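Local structure of SAM dependent methyltransferase (Agrobacterium tumefaciens, 2IGT) at residues 55-58 with 63-66; 286-291 with 296-301. The protein binds S-adenosylmethionine and probably transfers its methyl group to an acceptor substrate. All blocks are in the same frame, centred on the assembly; numbering follows the deposited sequence.

Contact 1 comes first along the chain and belongs to the smaller, five-stranded sheet, where strands 54-59 and 62-67 form a beta hairpin. Contact 2 follows entirely after it, packing helix 280-290 on strand 297-306 of the eight-stranded sheet, whose seven strands other than 30-39 run in the 3-2-1-4-5-7-6 order of class I methyltransferases. The two share no helix, strand or sheet. Contact 1 and contact 2 lie on opposite sides of the chain's centre, the centres of the two contacts about 34 Å apart and their nearest atoms about 16 Å apart. The chain thus joins a methyltransferase core to a separate, hairpin-bearing sheet, from which the side chain of Arg-66 comes to about 10 Å from bound S-adenosylmethionine.

Contact 1. Residues 55-58 with 63-66. With FMT (formic acid), chain I.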
ATOM      1  N   LYS A  55     -24.944  -9.439  15.306  1.00 17.38           N
ATOM      2  CA  LYS A  55     -24.872  -9.805  16.724  1.00 18.42           C
ATOM      3  C   LYS A  55     -24.836  -8.527  17.577  1.00 18.58           C
ATOM      4  O   LYS A  55     -24.340  -7.488  17.119  1.00 18.69           O
ATOM      5  CB  LYS A  55     -23.667 -10.713  17.011  1.00 18.65           C
ATOM      6  CG  LYS A  55     -22.294 -10.083  16.664  1.00 19.66           C
ATOM      7  CD  LYS A  55     -21.178 -11.121  16.788  1.00 20.27           C
ATOM      8  CE  LYS A  55     -19.858 -10.612  16.243  1.00 22.40           C
ATOM      9  NZ  LYS A  55     -18.851 -11.767  16.120  1.00 21.53           N
ATOM     10  N   LEU A  56     -25.400  -8.627  18.784  1.00 17.60           N
ATOM     11  CA  LEU A  56     -25.536  -7.530  19.742  1.00 17.88           C
ATOM     12  C   LEU A  56     -24.753  -7.920  20.978  1.00 18.28           C
ATOM     13  O   LEU A  56     -25.110  -8.876  21.667  1.00 18.48           O
ATOM     14  CB  LEU A  56     -27.015  -7.327  20.105  1.00 17.36           C
ATOM     15  CG  LEU A  56     -27.343  -6.280  21.177  1.00 18.07           C
ATOM     16  CD1 LEU A  56     -26.948  -4.882  20.631  1.00 19.41           C
ATOM     17  CD2 LEU A  56     -28.814  -6.315  21.536  1.00 17.23           C
ATOM     18  N   GLU A  57     -23.683  -7.192  21.262  1.00 18.72           N
ATOM     19  CA  GLU A  57     -22.741  -7.618  22.309  1.00 20.18           C
ATOM     20  C   GLU A  57     -22.552  -6.500  23.318  1.00 20.29           C
ATOM     21  O   GLU A  57     -22.657  -5.331  22.958  1.00 20.62           O
ATOM     22  CB  GLU A  57     -21.371  -7.952  21.710  1.00 20.21           C
ATOM     23  CG  GLU A  57     -21.380  -9.058  20.678  1.00 22.76           C
ATOM     24  CD  GLU A  57     -20.157  -9.006  19.816  1.00 28.16           C
ATOM     25  OE1 GLU A  57     -20.086  -8.128  18.912  1.00 31.98           O
ATOM     26  OE2 GLU A  57     -19.263  -9.828  20.060  1.00 31.07           O
ATOM     27  N   GLN A  58     -22.272  -6.852  24.575  1.00 19.88           N
ATOM     28  CA  GLN A  58     -21.876  -5.854  25.571  1.00 21.65           C
ATOM     29  C   GLN A  58     -20.377  -6.024  25.841  1.00 21.51           C
ATOM     30  O   GLN A  58     -19.942  -7.126  26.144  1.00 22.70           O
ATOM     31  CB  GLN A  58     -22.698  -6.034  26.867  1.00 21.77           C
ATOM     32  CG  GLN A  58     -22.592  -4.892  27.904  1.00 25.62           C
ATOM     33  CD  GLN A  58     -23.373  -3.634  27.507  1.00 30.60           C
ATOM     34  OE1 GLN A  58     -24.342  -3.693  26.737  1.00 33.08           O
ATOM     35  NE2 GLN A  58     -22.952  -2.486  28.038  1.00 31.21           N
ATOM     36  N   ARG A  63     -22.620  -1.059  24.321  1.00 23.30           N
ATOM     37  CA  ARG A  63     -23.408  -2.070  23.626  1.00 22.83           C
ATOM     38  C   ARG A  63     -23.091  -1.865  22.153  1.00 22.25           C
ATOM     39  O   ARG A  63     -23.181  -0.741  21.667  1.00 21.42           O
ATOM     40  CB  ARG A  63     -24.884  -1.842  23.924  1.00 24.47           C
ATOM     41  CG  ARG A  63     -25.810  -2.938  23.460  1.00 27.98           C
ATOM     42  CD  ARG A  63     -27.027  -3.041  24.384  1.00 35.37           C
ATOM     43  NE  ARG A  63     -26.710  -3.571  25.721  1.00 36.01           N
ATOM     44  CZ  ARG A  63     -27.630  -3.864  26.651  1.00 37.33           C
ATOM     45  NH1 ARG A  63     -28.921  -3.669  26.387  1.00 33.57           N
ATOM     46  NH2 ARG A  63     -27.263  -4.348  27.843  1.00 35.50           N
ATOM     47  N   VAL A  64     -22.705  -2.947  21.468  1.00 20.48           N
ATOM     48  CA  VAL A  64     -22.111  -2.923  20.138  1.00 21.88           C
ATOM     49  C   VAL A  64     -22.886  -3.852  19.200  1.00 21.14           C
ATOM     50  O   VAL A  64     -23.232  -4.973  19.583  1.00 21.90           O
ATOM     51  CB  VAL A  64     -20.610  -3.380  20.258  1.00 22.56           C
ATOM     52  CG1 VAL A  64     -19.935  -3.685  18.908  1.00 26.62           C
ATOM     53  CG2 VAL A  64     -19.809  -2.335  21.060  1.00 22.96           C
ATOM     54  N   VAL A  65     -23.167  -3.383  17.986  1.00 20.05           N
ATOM     55  CA  VAL A  65     -23.723  -4.237  16.929  1.00 19.08           C
ATOM     56  C   VAL A  65     -22.662  -4.477  15.853  1.00 19.13           C
ATOM     57  O   VAL A  65     -22.015  -3.527  15.352  1.00 18.74           O
ATOM     58  CB  VAL A  65     -24.991  -3.601  16.291  1.00 19.09           C
ATOM     59  CG1 VAL A  65     -25.494  -4.433  15.077  1.00 17.85           C
ATOM     60  CG2 VAL A  65     -26.091  -3.445  17.345  1.00 19.18           C
ATOM     61  N   ARG A  66     -22.474  -5.743  15.500  1.00 18.55           N
ATOM     62  CA  ARG A  66     -21.543  -6.097  14.443  1.00 19.45           C
ATOM     63  C   ARG A  66     -22.164  -7.136  13.531  1.00 19.80           C
ATOM     64  O   ARG A  66     -23.029  -7.921  13.970  1.00 19.18           O
ATOM     65  CB  ARG A  66     -20.226  -6.645  15.034  1.00 18.95           C
ATOM     66  CG  ARG A  66     -19.526  -5.649  15.960  1.00 20.10           C
ATOM     67  CD  ARG A  66     -18.101  -6.116  16.282  1.00 20.77           C
ATOM     68  NE  ARG A  66     -18.095  -7.298  17.139  1.00 21.08           N
ATOM     69  CZ  ARG A  66     -17.019  -8.050  17.340  1.00 25.29           C
ATOM     70  NH1 ARG A  66     -15.868  -7.753  16.730  1.00 22.73           N
ATOM     71  NH2 ARG A  66     -17.100  -9.125  18.115  1.00 24.25           N
TER
HETATM   72  C   FMT I1013     -11.786  -8.894  17.864  1.00 33.56           C
HETATM   73  O1  FMT I1013     -10.900  -8.063  18.068  1.00 33.56           O
HETATM   74  O2  FMT I1013     -12.981  -8.639  17.709  1.00 34.27           O
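Glu-57 and Arg-66 meet in a side-on salt bridge across the hairpin. NE of Arg-66 lies 2.8 Å from OE1 of Glu-57, and NH2 of Arg-66 reaches OE2 of Glu-57 at 3.0 Å. Both oxygens offer syn lone pairs, and a bend at chi3 of Arg-66 (-70°) turns its guanidinium onto the carboxylate, their planes only 13° apart. Tyr-59 OH is a further partner of OE2, while NH1 of Arg-66 serves Arg-129 O and, at 3.2 Å, O2 of a formic acid molecule. The extended Lys-55 crosses Arg-66 at a slant, its NZ 3.7 Å from NH2 of Arg-66; these like charges are probably offset by Glu-57 and Glu-68, the latter salt-bridged to NZ. On the face carrying Leu-56, NE of Arg-63 donates to OE1 of Gln-58 at 2.6 Å. That oxygen sits in the guanidinium plane, although the amide is turned 84° from it; NE2 bonds Gly-60 O. CD1 of Leu-56 lies 3.7 Å from CG2 of Val-65, with Trp-82 touching both residues. Backbone bonds pair Lys-55 with Arg-66 and Glu-57 with Val-64; the alternate residues bond outward, Leu-56 and Gln-58 to strand 45-51, Arg-63 to Asp-86 and Val-65 to Ala-87. With NE and NH2 fixed, Arg-66 presents NH1 to the formic acid, probably from the crystallisation liquor, which also bonds Tyr-163 OH and the Val-131 and Gly-132 amides, consistent with a small-anion site.

Contact 2. Residues 286-291 with 296-301; sequences LMRETM and GVVASG
Arg-288, whose guanidinium is the flat group among the touching residues, meets Val-298 through its aliphatic stem: CG lies 3.9 Å from CB of Val-298, and neither a face nor an edge of the guanidinium rests on the strand. Bends at chi2 and chi3 carry that group away from the valine, to where NH2 donates to Pro-29 O; Glu-31 and Glu-285 add only long, weak ion pairs at NH1 and NE. One helical position earlier, Met-287, present as selenomethionine, supplies the closer contact, CG to CG1 of Val-298 at 3.6 Å. Its CG stands opposite the backbone N (chi1 176°), beside the valine, and the bends that follow lead SE away from Val-298; the side chain also touches Leu-269 and Leu-271. Val-298 has its CB turned toward the helix, and both methyls make contact: CG1 is against Met-287, and CG2 lies 4.0 Å from CG of Met-287 and 4.1 Å from CG of Arg-288. The union is thus wholly apolar. Within the helix, Leu-286 O accepts two bonds from Thr-290, from N at 2.9 Å and from OG1 at 2.7 Å, the two donors arriving from opposite faces of the carbonyl plane. Helix 280-290 covers one side of the methyltransferase sheet here, with Leu-286 and Thr-290 touching Leu-255 of helix 247-260. Strand 297-306 runs between strands 30-39 and 318-328; Val-298 bonds through its backbone to Ala-30 and His-32, and its side chain also touches Ser-325 and Trp-327.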
ATOM      1  N   LEU A 286      -4.116 -33.113  11.874  1.00 16.38           N
ATOM      2  CA  LEU A 286      -2.807 -32.475  11.685  1.00 15.77           C
ATOM      3  C   LEU A 286      -2.021 -32.464  12.996  1.00 16.39           C
ATOM      4  O   LEU A 286      -0.808 -32.803  12.998  1.00 15.97           O
ATOM      5  CB  LEU A 286      -2.949 -31.040  11.156  1.00 15.00           C
ATOM      6  CG  LEU A 286      -1.617 -30.249  11.009  1.00 16.99           C
ATOM      7  CD1 LEU A 286      -0.678 -30.961  10.015  1.00 17.50           C
ATOM      8  CD2 LEU A 286      -1.905 -28.782  10.548  1.00 16.90           C
HETATM    9  N   MSE A 287      -2.685 -32.048  14.088  1.00 15.48           N
HETATM   10  CA  MSE A 287      -2.015 -31.945  15.392  1.00 16.78           C
HETATM   11  C   MSE A 287      -1.614 -33.351  15.874  1.00 17.32           C
HETATM   12  O   MSE A 287      -0.505 -33.563  16.399  1.00 16.00           O
HETATM   13  CB  MSE A 287      -2.948 -31.283  16.427  1.00 17.40           C
HETATM   14  CG  MSE A 287      -2.341 -31.232  17.852  1.00 18.04           C
HETATM   15 SE   MSE A 287      -0.827 -29.972  17.893  0.80 22.52          SE
HETATM   16  CE  MSE A 287      -1.856 -28.308  17.762  1.00 21.03           C
ATOM     17  N   ARG A 288      -2.512 -34.320  15.666  1.00 16.93           N
ATOM     18  CA  ARG A 288      -2.249 -35.682  16.096  1.00 18.92           C
ATOM     19  C   ARG A 288      -0.995 -36.227  15.399  1.00 19.03           C
ATOM     20  O   ARG A 288      -0.111 -36.806  16.049  1.00 18.69           O
ATOM     21  CB  ARG A 288      -3.461 -36.568  15.777  1.00 18.82           C
ATOM     22  CG  ARG A 288      -4.460 -36.655  16.867  1.00 24.16           C
ATOM     23  CD  ARG A 288      -4.467 -38.081  17.440  1.00 30.10           C
ATOM     24  NE  ARG A 288      -5.271 -38.992  16.633  1.00 31.20           N
ATOM     25  CZ  ARG A 288      -5.444 -40.297  16.877  1.00 31.03           C
ATOM     26  NH1 ARG A 288      -6.195 -41.010  16.071  1.00 30.28           N
ATOM     27  NH2 ARG A 288      -4.884 -40.903  17.896  1.00 33.34           N
ATOM     28  N   GLU A 289      -0.934 -36.057  14.078  1.00 19.36           N
ATOM     29  CA  GLU A 289       0.200 -36.553  13.291  1.00 19.94           C
ATOM     30  C   GLU A 289       1.491 -35.791  13.641  1.00 20.11           C
ATOM     31  O   GLU A 289       2.542 -36.419  13.786  1.00 19.85           O
ATOM     32  CB  GLU A 289      -0.105 -36.489  11.787  1.00 20.94           C
ATOM     33  CG  GLU A 289       0.985 -37.108  10.838  1.00 22.45           C
ATOM     34  CD  GLU A 289       1.176 -38.627  11.013  1.00 28.38           C
ATOM     35  OE1 GLU A 289       0.169 -39.356  11.173  1.00 31.93           O
ATOM     36  OE2 GLU A 289       2.325 -39.110  10.956  1.00 30.19           O
ATOM     37  N   THR A 290       1.401 -34.462  13.793  1.00 19.81           N
ATOM     38  CA  THR A 290       2.521 -33.638  14.286  1.00 19.61           C
ATOM     39  C   THR A 290       3.129 -34.206  15.586  1.00 19.67           C
ATOM     40  O   THR A 290       4.357 -34.257  15.722  1.00 18.26           O
ATOM     41  CB  THR A 290       2.118 -32.141  14.521  1.00 19.38           C
ATOM     42  OG1 THR A 290       1.605 -31.572  13.306  1.00 22.14           O
ATOM     43  CG2 THR A 290       3.303 -31.293  15.017  1.00 18.02           C
HETATM   44  N   MSE A 291       2.275 -34.618  16.520  1.00 18.38           N
HETATM   45  CA  MSE A 291       2.706 -35.122  17.833  1.00 18.79           C
HETATM   46  C   MSE A 291       2.888 -36.653  17.863  1.00 18.83           C
HETATM   47  O   MSE A 291       2.960 -37.242  18.939  1.00 19.60           O
HETATM   48  CB  MSE A 291       1.698 -34.704  18.922  1.00 18.08           C
HETATM   49  CG  MSE A 291       1.470 -33.204  19.045  1.00 19.22           C
HETATM   50 SE   MSE A 291       3.166 -32.163  19.190  0.75 25.22          SE
HETATM   51  CE  MSE A 291       3.768 -32.858  20.943  1.00 20.19           C
ATOM     52  N   GLY A 296       0.734 -38.480  25.293  1.00 20.80           N
ATOM     53  CA  GLY A 296      -0.249 -37.480  25.679  1.00 19.66           C
ATOM     54  C   GLY A 296      -1.571 -37.581  24.927  1.00 19.24           C
ATOM     55  O   GLY A 296      -1.969 -38.655  24.482  1.00 18.04           O
ATOM     56  N   VAL A 297      -2.263 -36.453  24.807  1.00 18.42           N
ATOM     57  CA  VAL A 297      -3.631 -36.440  24.274  1.00 18.95           C
ATOM     58  C   VAL A 297      -3.882 -35.159  23.484  1.00 17.96           C
ATOM     59  O   VAL A 297      -3.393 -34.085  23.855  1.00 17.93           O
ATOM     60  CB  VAL A 297      -4.691 -36.606  25.401  1.00 19.17           C
ATOM     61  CG1 VAL A 297      -4.560 -35.487  26.424  1.00 21.76           C
ATOM     62  CG2 VAL A 297      -6.134 -36.674  24.848  1.00 20.50           C
ATOM     63  N   VAL A 298      -4.636 -35.303  22.391  1.00 17.29           N
ATOM     64  CA  VAL A 298      -5.041 -34.181  21.568  1.00 16.79           C
ATOM     65  C   VAL A 298      -6.555 -34.047  21.678  1.00 17.03           C
ATOM     66  O   VAL A 298      -7.313 -34.996  21.365  1.00 17.66           O
ATOM     67  CB  VAL A 298      -4.596 -34.357  20.067  1.00 16.40           C
ATOM     68  CG1 VAL A 298      -5.081 -33.169  19.221  1.00 14.70           C
ATOM     69  CG2 VAL A 298      -3.072 -34.469  19.995  1.00 17.12           C
ATOM     70  N   ALA A 299      -7.004 -32.890  22.155  1.00 16.59           N
ATOM     71  CA  ALA A 299      -8.427 -32.591  22.227  1.00 17.49           C
ATOM     72  C   ALA A 299      -8.697 -31.496  21.207  1.00 17.47           C
ATOM     73  O   ALA A 299      -7.967 -30.483  21.174  1.00 17.74           O
ATOM     74  CB  ALA A 299      -8.822 -32.121  23.658  1.00 17.39           C
ATOM     75  N   SER A 300      -9.734 -31.678  20.383  1.00 17.55           N
ATOM     76  CA  SER A 300     -10.051 -30.687  19.345  1.00 16.84           C
ATOM     77  C   SER A 300     -11.548 -30.493  19.169  1.00 17.76           C
ATOM     78  O   SER A 300     -12.332 -31.380  19.512  1.00 16.61           O
ATOM     79  CB  SER A 300      -9.455 -31.124  18.006  1.00 17.30           C
ATOM     80  OG  SER A 300      -8.109 -31.545  18.174  1.00 17.02           O
ATOM     81  N   GLY A 301     -11.933 -29.362  18.577  1.00 16.97           N
ATOM     82  CA  GLY A 301     -13.356 -29.091  18.338  1.00 18.28           C
ATOM     83  C   GLY A 301     -13.573 -27.629  18.008  1.00 18.47           C
ATOM     84  O   GLY A 301     -12.715 -26.985  17.385  1.00 17.47           O
TER